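Local coordinates for titin (Homo sapiens, PDB 2J8H), which is a giant elastic protein of muscle, here represented by a rigid tandem of two immunoglobulin domains from its A-band part, at residues V122-F128 and S158-F164; G49-R53 and L64-V69; S129-D133 and K181-G185; M3-F7 and N83-S89. All coordinates share one frame; numbering follows the deposited sequence.

In the fold
The chain is a tandem of two immunoglobulin I-set domains, and each carries two of the contacts. Interactions 4 and 2 belong to the first, with centres 26 Å apart. Interactions 1 and 3 belong to the second, 18 Å apart, and both use strand 123-131. In sequence, interaction 2 falls between the two halves of interaction 4, while the segments of interactions 1 and 3 alternate. Strand 86-102 leaves interaction 4, runs out of the first domain and pairs with strand 123-131. Interactions 3 and 4 are matching asparagine-held turns, one at the domain junction and one at the N-terminal end, about 40 Å apart between centres. This layout fits a rigid tandem.

Interaction 1: V122-F128 and S158-F164; sequences VSIKIPF and SFTSLVF
Strands 123-128 and 159-163, within Val122-Phe128 and Ser158-Phe164, run antiparallel at 165°, joined by six backbone hydrogen bonds from the Val122-Phe164 end to the Phe128-Ser158 end. Ser123, Lys125 and Pro127 share one face with Phe159, Ser161 and Val163. Ile124, Ile126, Thr160 and Leu162 share the other.

On the first face, the extended chain of Lys125 lies across the ring of Phe159. Its CE sits over the ring, 3.5 Å from the centroid, in a CH-pi contact. Its NZ lies 4.2 Å from the same centroid and adds a cation-pi contact. Phe159 holds CG between its backbone N and carbonyl carbon (chi1 74°), which turns a ring face to the lysine. A serine in place of Phe159 would probably leave the Lys125 chain without its aromatic platform and free to swing. Nearby, Lys125 CG rests 3.5 Å from Ser161 OG.

On the second face, Thr160 CG2 packs 4.0 Å from Ile126 CB. Thr160 OG1 is buried and bonded to Ile154 O and Trp138 NE1. Phe128 CE2 comes within 3.3 Å of Phe159 C, and the Thr160 N lies at the edge of this ring. At the far end, Phe164 takes Val122 CG1 at 3.9 Å from its CD1, and Ile124 CD1 at 4.0 Å from its CE1.

These are the B and E strands of the second immunoglobulin domain. Strand 152-155 flanks strand 159-163 on its other edge. Across the sandwich, the buried face meets Ile136 and Trp138 of strand 135-140, and Tyr176 and Val178 of strand 174-182.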
loop_
_atom_site.group_PDB
_atom_site.type_symbol
_atom_site.label_atom_id
_atom_site.label_comp_id
_atom_site.label_asym_id
_atom_site.label_seq_id
_atom_site.Cartn_x
_atom_site.Cartn_y
_atom_site.Cartn_z
ATOM N N VAL A 122 37.787 -6.747 6.108
ATOM C CA VAL A 122 36.457 -6.775 5.562
ATOM C C VAL A 122 35.416 -6.282 6.563
ATOM O O VAL A 122 35.484 -6.606 7.752
ATOM C CB VAL A 122 36.141 -8.230 5.120
ATOM C CG1 VAL A 122 34.643 -8.450 4.938
ATOM C CG2 VAL A 122 36.948 -8.569 3.846
ATOM N N SER A 123 34.466 -5.482 6.069
ATOM C CA SER A 123 33.228 -5.170 6.786
ATOM C C SER A 123 32.031 -5.642 5.974
ATOM O O SER A 123 31.913 -5.338 4.781
ATOM C CB SER A 123 33.103 -3.678 7.022
ATOM O OG SER A 123 34.224 -3.197 7.749
ATOM N N ILE A 124 31.173 -6.430 6.599
ATOM C CA ILE A 124 29.913 -6.813 5.973
ATOM C C ILE A 124 28.874 -5.855 6.539
ATOM O O ILE A 124 28.436 -6.028 7.678
ATOM C CB ILE A 124 29.540 -8.278 6.261
ATOM C CG1 ILE A 124 30.716 -9.214 5.924
ATOM C CG2 ILE A 124 28.297 -8.644 5.463
ATOM C CD1 ILE A 124 30.465 -10.666 6.211
ATOM N N LYS A 125 28.534 -4.833 5.759
ATOM C CA LYS A 125 27.712 -3.710 6.215
ATOM C C LYS A 125 26.264 -3.923 5.802
ATOM O O LYS A 125 25.962 -4.014 4.607
ATOM C CB LYS A 125 28.230 -2.389 5.652
ATOM C CG LYS A 125 27.498 -1.147 6.197
ATOM C CD LYS A 125 28.057 0.158 5.662
ATOM C CE LYS A 125 27.328 1.358 6.262
ATOM N NZ LYS A 125 27.922 2.694 5.877
ATOM N N ILE A 126 25.375 -3.996 6.787
ATOM C CA ILE A 126 23.995 -4.374 6.568
ATOM C C ILE A 126 23.037 -3.319 7.122
ATOM O O ILE A 126 22.921 -3.171 8.357
ATOM C CB ILE A 126 23.643 -5.700 7.252
ATOM C CG1 ILE A 126 24.622 -6.817 6.860
ATOM C CG2 ILE A 126 22.263 -6.147 6.797
ATOM C CD1 ILE A 126 24.578 -7.163 5.370
ATOM N N PRO A 127 22.365 -2.570 6.233
ATOM C CA PRO A 127 21.350 -1.645 6.729
ATOM C C PRO A 127 20.169 -2.387 7.320
ATOM O O PRO A 127 19.834 -3.483 6.874
ATOM C CB PRO A 127 20.926 -0.872 5.482
ATOM C CG PRO A 127 21.917 -1.199 4.449
ATOM C CD PRO A 127 22.487 -2.505 4.772
ATOM N N PHE A 128 19.542 -1.807 8.333
ATOM C CA PHE A 128 18.313 -2.364 8.853
ATOM C C PHE A 128 17.353 -1.277 9.317
ATOM O O PHE A 128 17.731 -0.137 9.523
ATOM C CB PHE A 128 18.620 -3.315 10.006
ATOM C CG PHE A 128 19.185 -2.640 11.179
ATOM C CD1 PHE A 128 18.364 -2.045 12.097
ATOM C CD2 PHE A 128 20.553 -2.563 11.360
ATOM C CE1 PHE A 128 18.870 -1.408 13.166
ATOM C CE2 PHE A 128 21.067 -1.900 12.456
ATOM C CZ PHE A 128 20.243 -1.323 13.341
ATOM N N SER A 158 21.264 2.824 12.076
ATOM C CA SER A 158 20.753 2.451 10.743
ATOM C C SER A 158 21.401 1.242 10.072
ATOM O O SER A 158 20.890 0.730 9.070
ATOM C CB SER A 158 20.831 3.674 9.816
ATOM O OG SER A 158 22.162 4.135 9.729
ATOM N N PHE A 159 22.515 0.768 10.612
ATOM C CA PHE A 159 23.187 -0.379 10.028
ATOM C C PHE A 159 23.998 -1.128 11.057
ATOM O O PHE A 159 24.281 -0.609 12.165
ATOM C CB PHE A 159 24.067 0.059 8.848
ATOM C CG PHE A 159 25.316 0.752 9.245
ATOM C CD1 PHE A 159 26.435 0.028 9.595
ATOM C CD2 PHE A 159 25.385 2.131 9.263
ATOM C CE1 PHE A 159 27.611 0.660 9.985
ATOM C CE2 PHE A 159 26.555 2.779 9.615
ATOM C CZ PHE A 159 27.675 2.036 9.984
ATOM N N THR A 160 24.346 -2.352 10.698
ATOM C CA THR A 160 25.257 -3.161 11.494
ATOM C C THR A 160 26.300 -3.725 10.537
ATOM O O THR A 160 25.989 -4.065 9.380
ATOM C CB THR A 160 24.530 -4.293 12.221
ATOM O OG1 THR A 160 25.476 -5.050 12.954
ATOM C CG2 THR A 160 23.813 -5.256 11.243
ATOM N N SER A 161 27.542 -3.724 10.980
ATOM C CA SER A 161 28.636 -4.313 10.225
ATOM C C SER A 161 29.314 -5.392 11.040
ATOM O O SER A 161 29.604 -5.215 12.229
ATOM C CB SER A 161 29.688 -3.270 9.880
ATOM O OG SER A 161 29.083 -2.221 9.181
ATOM N N LEU A 162 29.596 -6.492 10.372
ATOM C CA LEU A 162 30.459 -7.489 10.925
ATOM C C LEU A 162 31.820 -7.220 10.340
ATOM O O LEU A 162 32.008 -7.292 9.117
ATOM C CB LEU A 162 29.998 -8.902 10.551
ATOM C CG LEU A 162 30.913 -10.014 11.090
ATOM C CD1 LEU A 162 30.928 -9.984 12.631
ATOM C CD2 LEU A 162 30.542 -11.396 10.501
ATOM N N VAL A 163 32.772 -6.906 11.206
ATOM C CA VAL A 163 34.110 -6.543 10.735
ATOM C C VAL A 163 35.141 -7.622 11.117
ATOM O O VAL A 163 35.073 -8.250 12.194
ATOM C CB VAL A 163 34.553 -5.183 11.280
ATOM C CG1 VAL A 163 35.849 -4.720 10.604
ATOM C CG2 VAL A 163 33.441 -4.126 11.123
ATOM N N PHE A 164 36.114 -7.801 10.234
ATOM C CA PHE A 164 37.244 -8.703 10.448
ATOM C C PHE A 164 38.480 -7.823 10.631
ATOM O O PHE A 164 39.260 -7.680 9.713
ATOM C CB PHE A 164 37.384 -9.617 9.222
ATOM C CG PHE A 164 36.203 -10.541 9.027
ATOM C CD1 PHE A 164 35.043 -10.101 8.403
ATOM C CD2 PHE A 164 36.226 -11.833 9.512
ATOM C CE1 PHE A 164 33.946 -10.941 8.254
ATOM C CE2 PHE A 164 35.134 -12.674 9.354
ATOM C CZ PHE A 164 33.992 -12.214 8.732
#

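Interaction 2: G49-R53 and L64-V69; sequences GLKYR and LIIASV
Lys51 reaches Ala67 because its CG stands anti to the backbone N (chi1 -175°) and the chain then bends at chi2 (60°). Arg53 gets to Ile65 by a different bend, at chi3 (-82°), which folds its guanidinium back over that residue. Lys51 NZ donates to Ala67 O at 2.6 Å, almost in line with the carbonyl bond. The same ammonium makes a salt bridge to Asp73, so the charge has a partner beyond the backbone. On the way, Lys51 CG lies over the face of the Tyr52 ring, and Lys51 CE touches Ile66 CG2 at 3.8 Å.

Tyr52 and Ile66 lie side by side, with Tyr52 CE2 4.0 Å from Ile66 CG2. One face of the Arg53 guanidinium takes the Ile65 methyls, CG2 being 3.5 Å from NH2. Arg53 NE donates to a water at 3.0 Å. That water lies 2.8 Å from Ile65 O and is also close to Leu50 O, and so sits between the loop before the strand and the hairpin partner.

The backbones are joined by Ala67 N to Lys51 O and by a reciprocal pair between Arg53 and Ile65. Here the D and E strands of the first immunoglobulin domain meet, at the open end of their hairpin. Strand 22-29 pairs with the other edge of strand 61-66. Ile66 and Val69 face Leu94 of strand 86-102, and Leu50 packs on His103 of the second subunit.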
loop_
_atom_site.group_PDB
_atom_site.type_symbol
_atom_site.label_atom_id
_atom_site.label_comp_id
_atom_site.label_asym_id
_atom_site.label_seq_id
_atom_site.Cartn_x
_atom_site.Cartn_y
_atom_site.Cartn_z
ATOM N N GLY A 49 -1.627 19.728 1.607
ATOM C CA GLY A 49 -2.513 18.879 0.854
ATOM C C GLY A 49 -1.952 17.497 0.599
ATOM O O GLY A 49 -2.658 16.628 0.134
ATOM N N LEU A 50 -0.666 17.312 0.855
ATOM C CA LEU A 50 0.058 16.093 0.521
ATOM C C LEU A 50 0.466 15.439 1.842
ATOM O O LEU A 50 -0.284 14.611 2.392
ATOM C CB LEU A 50 1.263 16.469 -0.325
ATOM C CG LEU A 50 0.887 17.148 -1.663
ATOM C CD1 LEU A 50 1.972 18.145 -2.065
ATOM C CD2 LEU A 50 0.664 16.116 -2.751
ATOM N N LYS A 51 1.582 15.880 2.408
ATOM C CA LYS A 51 2.039 15.341 3.689
ATOM C C LYS A 51 1.045 15.644 4.783
ATOM O O LYS A 51 0.804 14.800 5.635
ATOM C CB LYS A 51 3.386 15.939 4.091
ATOM C CG LYS A 51 3.996 15.336 5.368
ATOM C CD LYS A 51 4.243 13.827 5.214
ATOM C CE LYS A 51 4.863 13.180 6.476
ATOM N NZ LYS A 51 5.000 11.723 6.251
ATOM N N TYR A 52 0.487 16.864 4.766
ATOM C CA TYR A 52 -0.402 17.332 5.831
ATOM C C TYR A 52 -1.699 17.863 5.271
ATOM O O TYR A 52 -1.682 18.729 4.401
ATOM C CB TYR A 52 0.243 18.466 6.616
ATOM C CG TYR A 52 1.518 18.112 7.316
ATOM C CD1 TYR A 52 2.723 18.671 6.917
ATOM C CD2 TYR A 52 1.525 17.236 8.401
ATOM C CE1 TYR A 52 3.906 18.374 7.569
ATOM C CE2 TYR A 52 2.720 16.920 9.066
ATOM C CZ TYR A 52 3.900 17.498 8.647
ATOM O OH TYR A 52 5.102 17.196 9.259
ATOM N N ARG A 53 -2.811 17.351 5.787
ATOM C CA ARG A 53 -4.138 17.844 5.451
ATOM C C ARG A 53 -4.848 18.162 6.741
ATOM O O ARG A 53 -4.825 17.367 7.672
ATOM C CB ARG A 53 -4.941 16.776 4.711
ATOM C CG ARG A 53 -4.594 16.601 3.286
ATOM C CD ARG A 53 -5.362 15.435 2.693
ATOM N NE ARG A 53 -4.682 14.196 3.011
ATOM C CZ ARG A 53 -5.252 12.985 3.014
ATOM N NH1 ARG A 53 -6.549 12.838 2.727
ATOM N NH2 ARG A 53 -4.505 11.903 3.305
ATOM N N LEU A 64 -6.152 16.347 11.747
ATOM C CA LEU A 64 -4.964 16.497 10.958
ATOM C C LEU A 64 -4.628 15.121 10.432
ATOM O O LEU A 64 -4.535 14.165 11.206
ATOM C CB LEU A 64 -3.834 17.002 11.839
ATOM C CG LEU A 64 -2.418 16.995 11.219
ATOM C CD1 LEU A 64 -2.299 18.033 10.128
ATOM C CD2 LEU A 64 -1.381 17.237 12.345
ATOM N N ILE A 65 -4.442 15.012 9.128
ATOM C CA ILE A 65 -3.993 13.789 8.518
ATOM C C ILE A 65 -2.543 13.958 8.085
ATOM O O ILE A 65 -2.223 14.842 7.294
ATOM C CB ILE A 65 -4.845 13.400 7.286
ATOM C CG1 ILE A 65 -6.345 13.447 7.633
ATOM C CG2 ILE A 65 -4.442 11.987 6.764
ATOM C CD1 ILE A 65 -7.285 13.374 6.415
ATOM N N ILE A 66 -1.676 13.086 8.614
ATOM C CA ILE A 66 -0.264 13.033 8.249
ATOM C C ILE A 66 -0.104 11.813 7.396
ATOM O O ILE A 66 -0.291 10.711 7.877
ATOM C CB ILE A 66 0.647 12.890 9.482
ATOM C CG1 ILE A 66 0.292 13.961 10.515
ATOM C CG2 ILE A 66 2.115 12.964 9.095
ATOM C CD1 ILE A 66 0.946 13.753 11.861
ATOM N N ALA A 67 0.269 12.018 6.138
ATOM C CA ALA A 67 0.328 10.940 5.191
ATOM C C ALA A 67 1.580 10.131 5.364
ATOM O O ALA A 67 2.663 10.673 5.662
ATOM C CB ALA A 67 0.262 11.474 3.765
ATOM N N SER A 68 1.439 8.823 5.141
ATOM C CA SER A 68 2.581 7.979 4.918
ATOM C C SER A 68 3.659 8.213 5.955
ATOM O O SER A 68 4.750 8.726 5.655
ATOM C CB SER A 68 3.122 8.223 3.506
ATOM O OG SER A 68 2.173 7.779 2.543
ATOM N N VAL A 69 3.334 7.854 7.191
ATOM C CA VAL A 69 4.190 8.207 8.302
ATOM C C VAL A 69 5.519 7.474 8.277
ATOM O O VAL A 69 5.591 6.304 7.908
ATOM C CB VAL A 69 3.476 8.064 9.668
ATOM C CG1 VAL A 69 2.359 9.051 9.740
ATOM C CG2 VAL A 69 2.975 6.640 9.911
HETATM O O HOH W 1 -2.195 14.080 4.599
#

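Interaction 3: S129-D133 and K181-G185; sequences SGKPD and KNRFG
The peptide bond before Pro132 is cis, and this turns the loop so that Pro132 O meets the side chain of Asn182. The contact joins the BC loop to the turn between strands F and G of the second immunoglobulin domain. Asn182 ND2 donates to Pro132 O at 2.9 Å. The bond is nearly straight, at 176°, and lies in both the amide plane and the carbonyl plane, on a lone pair of the oxygen.

A chi1 of 66° tucks the Asn182 amide back over its own main chain. From there OD1 accepts the backbone N of Phe184 at 3.0 Å, from above the amide plane, and forms an Asx turn. This sits inside the type I turn from Asn182 to Gly185. The same amide also bonds Val98 O and Ala100 N, in the strand that comes over from the first domain. One side chain thus grips the two loops and the domain link together. With an alanine here, Pro132 O, Val98 O and Ala100 N would probably all lose a partner, and the turn its internal brace.

Gly130 CA is 3.8 Å from Asn182 ND2, and its backbone angles by themselves call for glycine. The Pro132 ring packs against two neighbouring side chains, crossing each at about a right angle. Its CD touches Phe184 CE2 at 3.6 Å, and its CG lies over the Arg183 guanidinium face, 3.8 Å from NE.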
loop_
_atom_site.group_PDB
_atom_site.type_symbol
_atom_site.label_atom_id
_atom_site.label_comp_id
_atom_site.label_asym_id
_atom_site.label_seq_id
_atom_site.Cartn_x
_atom_site.Cartn_y
_atom_site.Cartn_z
ATOM N N SER A 129 16.092 -1.661 9.467
ATOM C CA SER A 129 15.062 -0.777 9.987
ATOM C C SER A 129 14.422 -1.457 11.187
ATOM O O SER A 129 14.515 -2.678 11.356
ATOM C CB SER A 129 13.987 -0.551 8.920
ATOM O OG SER A 129 14.537 0.015 7.738
ATOM N N GLY A 130 13.759 -0.659 12.010
ATOM C CA GLY A 130 12.970 -1.198 13.105
ATOM C C GLY A 130 12.722 -0.158 14.163
ATOM O O GLY A 130 13.637 0.528 14.578
ATOM N N LYS A 131 11.474 -0.019 14.573
ATOM C CA LYS A 131 11.110 0.872 15.670
ATOM C C LYS A 131 10.020 0.122 16.409
ATOM O O LYS A 131 8.975 -0.163 15.821
ATOM C CB LYS A 131 10.579 2.226 15.159
ATOM C CG LYS A 131 11.611 3.105 14.448
ATOM C CD LYS A 131 12.552 3.801 15.416
ATOM C CE LYS A 131 13.915 4.065 14.766
ATOM N NZ LYS A 131 14.718 4.941 15.656
ATOM N N PRO A 132 10.255 -0.228 17.685
ATOM C CA PRO A 132 11.425 -0.005 18.505
ATOM C C PRO A 132 12.711 -0.495 17.883
ATOM O O PRO A 132 12.697 -1.432 17.101
ATOM C CB PRO A 132 11.110 -0.800 19.780
ATOM C CG PRO A 132 9.706 -0.786 19.887
ATOM C CD PRO A 132 9.198 -0.884 18.461
ATOM N N ASP A 133 13.820 0.147 18.226
ATOM C CA ASP A 133 15.120 -0.224 17.680
ATOM C C ASP A 133 15.303 -1.719 17.921
ATOM O O ASP A 133 15.068 -2.198 19.028
ATOM C CB ASP A 133 16.260 0.567 18.348
ATOM C CG ASP A 133 16.197 2.082 18.075
ATOM O OD1 ASP A 133 15.369 2.530 17.255
ATOM O OD2 ASP A 133 16.988 2.835 18.679
ATOM N N LYS A 181 15.409 -8.211 15.349
ATOM C CA LYS A 181 14.167 -8.550 16.043
ATOM C C LYS A 181 13.643 -7.350 16.820
ATOM O O LYS A 181 14.393 -6.703 17.556
ATOM C CB LYS A 181 14.380 -9.661 17.088
ATOM C CG LYS A 181 15.006 -10.947 16.602
ATOM C CD LYS A 181 15.788 -11.663 17.741
ATOM C CE LYS A 181 16.359 -13.026 17.282
ATOM N NZ LYS A 181 17.467 -12.954 16.280
ATOM N N ASN A 182 12.353 -7.071 16.678
ATOM C CA ASN A 182 11.636 -6.265 17.664
ATOM C C ASN A 182 10.246 -6.826 17.845
ATOM O O ASN A 182 9.953 -7.928 17.362
ATOM C CB ASN A 182 11.644 -4.763 17.302
ATOM C CG ASN A 182 10.869 -4.429 16.052
ATOM O OD1 ASN A 182 10.167 -5.260 15.473
ATOM N ND2 ASN A 182 10.998 -3.179 15.618
ATOM N N ARG A 183 9.388 -6.080 18.538
ATOM C CA ARG A 183 8.053 -6.556 18.843
ATOM C C ARG A 183 7.171 -6.754 17.619
ATOM O O ARG A 183 6.177 -7.454 17.702
ATOM C CB ARG A 183 7.360 -5.612 19.862
ATOM C CG ARG A 183 7.064 -4.194 19.323
ATOM C CD ARG A 183 6.336 -3.343 20.347
ATOM N NE ARG A 183 7.144 -3.123 21.552
ATOM C CZ ARG A 183 6.808 -2.299 22.539
ATOM N NH1 ARG A 183 5.671 -1.598 22.478
ATOM N NH2 ARG A 183 7.608 -2.172 23.599
ATOM N N PHE A 184 7.520 -6.148 16.492
ATOM C CA PHE A 184 6.695 -6.240 15.305
ATOM C C PHE A 184 7.205 -7.275 14.315
ATOM O O PHE A 184 6.646 -7.417 13.224
ATOM C CB PHE A 184 6.565 -4.858 14.650
ATOM C CG PHE A 184 5.943 -3.838 15.569
ATOM C CD1 PHE A 184 4.623 -3.976 15.976
ATOM C CD2 PHE A 184 6.686 -2.792 16.072
ATOM C CE1 PHE A 184 4.039 -3.061 16.844
ATOM C CE2 PHE A 184 6.102 -1.879 16.940
ATOM C CZ PHE A 184 4.780 -2.022 17.321
ATOM N N GLY A 185 8.274 -7.982 14.683
ATOM C CA GLY A 185 8.754 -9.072 13.851
ATOM C C GLY A 185 10.245 -9.301 13.890
ATOM O O GLY A 185 11.006 -8.499 14.411
#

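Interaction 4: M3-F7 and N83-S89; sequences MAPHF and NQGGSVS
Asn83 reaches back to Met3 with its CG folded close to its own backbone (chi1 63°). ND2 donates to Met3 O at 2.8 Å, and the acceptor lies close to the amide plane. Met3 is probably a construct residue. ND2 also bonds Pro32 O. The other end of the amide faces the turn: OD1 accepts from Gly85 N at 2.8 Å, with the donor well above the amide plane. With one group bonded at both ends, the rotation of the Asn83 amide is fixed.

Pro5 crosses this group obliquely. Its CD is 3.2 Å from Asn83 OD1, and its CG is 3.2 Å from Gly86 O. Ala4 CB lies 3.7 Å from Gly85 O, where a side chain on Gly85 would be tight against Ala4.

The Asn83 bond to Gly85 N makes an Asx turn within the type I turn from Asn83 to Gly86. This is the hairpin turn between strands F and G of the first immunoglobulin domain. The loop Met3-Pro5 lies against it. The strand that follows, 6-7, pairs with strand 22-29 in the opposing sheet.

Further along, with chi1 at 65°, Val88 turns CG1 to the N-terminal segment. This methyl lies 3.7 Å from Pro5 O and 3.8 Å from Phe7 CE1. Val88 O approaches the Phe7 ring at its edge. Phe7 runs past Val88 in the opposite direction and continues inward to Cys26, Val28 and Val79.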
loop_
_atom_site.group_PDB
_atom_site.type_symbol
_atom_site.label_atom_id
_atom_site.label_comp_id
_atom_site.label_asym_id
_atom_site.label_seq_id
_atom_site.Cartn_x
_atom_site.Cartn_y
_atom_site.Cartn_z
ATOM N N MET A 3 -17.964 29.476 26.526
ATOM C CA MET A 3 -17.487 30.673 25.796
ATOM C C MET A 3 -16.022 30.451 25.404
ATOM O O MET A 3 -15.767 30.299 24.223
ATOM C CB MET A 3 -17.652 31.937 26.603
ATOM C CG MET A 3 -19.122 32.358 26.847
ATOM S SD MET A 3 -19.746 33.324 25.438
ATOM C CE MET A 3 -21.462 32.792 25.356
ATOM N N ALA A 4 -15.083 30.407 26.364
ATOM C CA ALA A 4 -13.653 30.125 26.047
ATOM C C ALA A 4 -13.502 28.732 25.447
ATOM O O ALA A 4 -14.303 27.855 25.748
ATOM C CB ALA A 4 -12.796 30.232 27.275
ATOM N N PRO A 5 -12.452 28.506 24.626
ATOM C CA PRO A 5 -12.309 27.200 23.987
ATOM C C PRO A 5 -12.066 26.058 24.965
ATOM O O PRO A 5 -11.431 26.254 26.000
ATOM C CB PRO A 5 -11.081 27.376 23.102
ATOM C CG PRO A 5 -10.884 28.861 22.971
ATOM C CD PRO A 5 -11.346 29.407 24.259
ATOM N N HIS A 6 -12.577 24.875 24.628
ATOM C CA HIS A 6 -12.386 23.668 25.432
ATOM C C HIS A 6 -12.286 22.485 24.481
ATOM O O HIS A 6 -12.882 22.501 23.420
ATOM C CB HIS A 6 -13.559 23.506 26.381
ATOM C CG HIS A 6 -13.484 22.312 27.287
ATOM N ND1 HIS A 6 -12.657 22.260 28.391
ATOM C CD2 HIS A 6 -14.215 21.169 27.316
ATOM C CE1 HIS A 6 -12.842 21.114 29.029
ATOM N NE2 HIS A 6 -13.789 20.438 28.403
ATOM N N PHE A 7 -11.477 21.498 24.846
ATOM C CA PHE A 7 -11.411 20.229 24.111
ATOM C C PHE A 7 -12.404 19.278 24.742
ATOM O O PHE A 7 -12.160 18.744 25.818
ATOM C CB PHE A 7 -9.988 19.669 24.111
ATOM C CG PHE A 7 -9.068 20.459 23.277
ATOM C CD1 PHE A 7 -8.172 21.331 23.847
ATOM C CD2 PHE A 7 -9.164 20.414 21.908
ATOM C CE1 PHE A 7 -7.349 22.117 23.068
ATOM C CE2 PHE A 7 -8.344 21.175 21.125
ATOM C CZ PHE A 7 -7.435 22.060 21.723
ATOM N N ASN A 83 -10.291 31.584 20.791
ATOM C CA ASN A 83 -11.266 32.602 20.429
ATOM C C ASN A 83 -10.978 33.817 21.318
ATOM O O ASN A 83 -9.963 33.852 22.006
ATOM C CB ASN A 83 -12.709 32.078 20.524
ATOM C CG ASN A 83 -13.105 31.689 21.908
ATOM O OD1 ASN A 83 -12.468 32.079 22.876
ATOM N ND2 ASN A 83 -14.215 30.942 22.024
ATOM N N GLN A 84 -11.856 34.807 21.324
ATOM C CA GLN A 84 -11.541 36.050 22.002
ATOM C C GLN A 84 -11.588 35.818 23.512
ATOM O O GLN A 84 -11.066 36.622 24.291
ATOM C CB GLN A 84 -12.496 37.174 21.541
ATOM C CG GLN A 84 -12.592 37.335 19.945
ATOM C CD GLN A 84 -11.374 38.039 19.238
ATOM O OE1 GLN A 84 -10.301 37.450 19.054
ATOM N NE2 GLN A 84 -11.583 39.286 18.808
ATOM N N GLY A 85 -12.177 34.695 23.919
ATOM C CA GLY A 85 -12.270 34.325 25.321
ATOM C C GLY A 85 -11.085 33.568 25.873
ATOM O O GLY A 85 -10.959 33.404 27.077
ATOM N N GLY A 86 -10.206 33.087 25.013
ATOM C CA GLY A 86 -9.043 32.362 25.496
ATOM C C GLY A 86 -8.417 31.472 24.464
ATOM O O GLY A 86 -8.939 31.318 23.355
ATOM N N SER A 87 -7.280 30.890 24.834
ATOM C CA SER A 87 -6.587 29.935 23.982
ATOM C C SER A 87 -6.080 28.787 24.833
ATOM O O SER A 87 -5.595 28.997 25.944
ATOM C CB SER A 87 -5.403 30.617 23.287
ATOM O OG SER A 87 -4.775 29.772 22.326
ATOM N N VAL A 88 -6.170 27.579 24.306
ATOM C CA VAL A 88 -5.706 26.373 25.010
ATOM C C VAL A 88 -5.197 25.371 23.993
ATOM O O VAL A 88 -5.660 25.353 22.859
ATOM C CB VAL A 88 -6.836 25.765 25.881
ATOM C CG1 VAL A 88 -8.001 25.264 25.028
ATOM C CG2 VAL A 88 -6.298 24.675 26.810
ATOM N N SER A 89 -4.218 24.569 24.382
ATOM C CA SER A 89 -3.755 23.504 23.516
ATOM C C SER A 89 -3.904 22.123 24.132
ATOM O O SER A 89 -4.077 21.945 25.333
ATOM C CB SER A 89 -2.291 23.692 23.114
ATOM O OG SER A 89 -1.482 23.637 24.253
#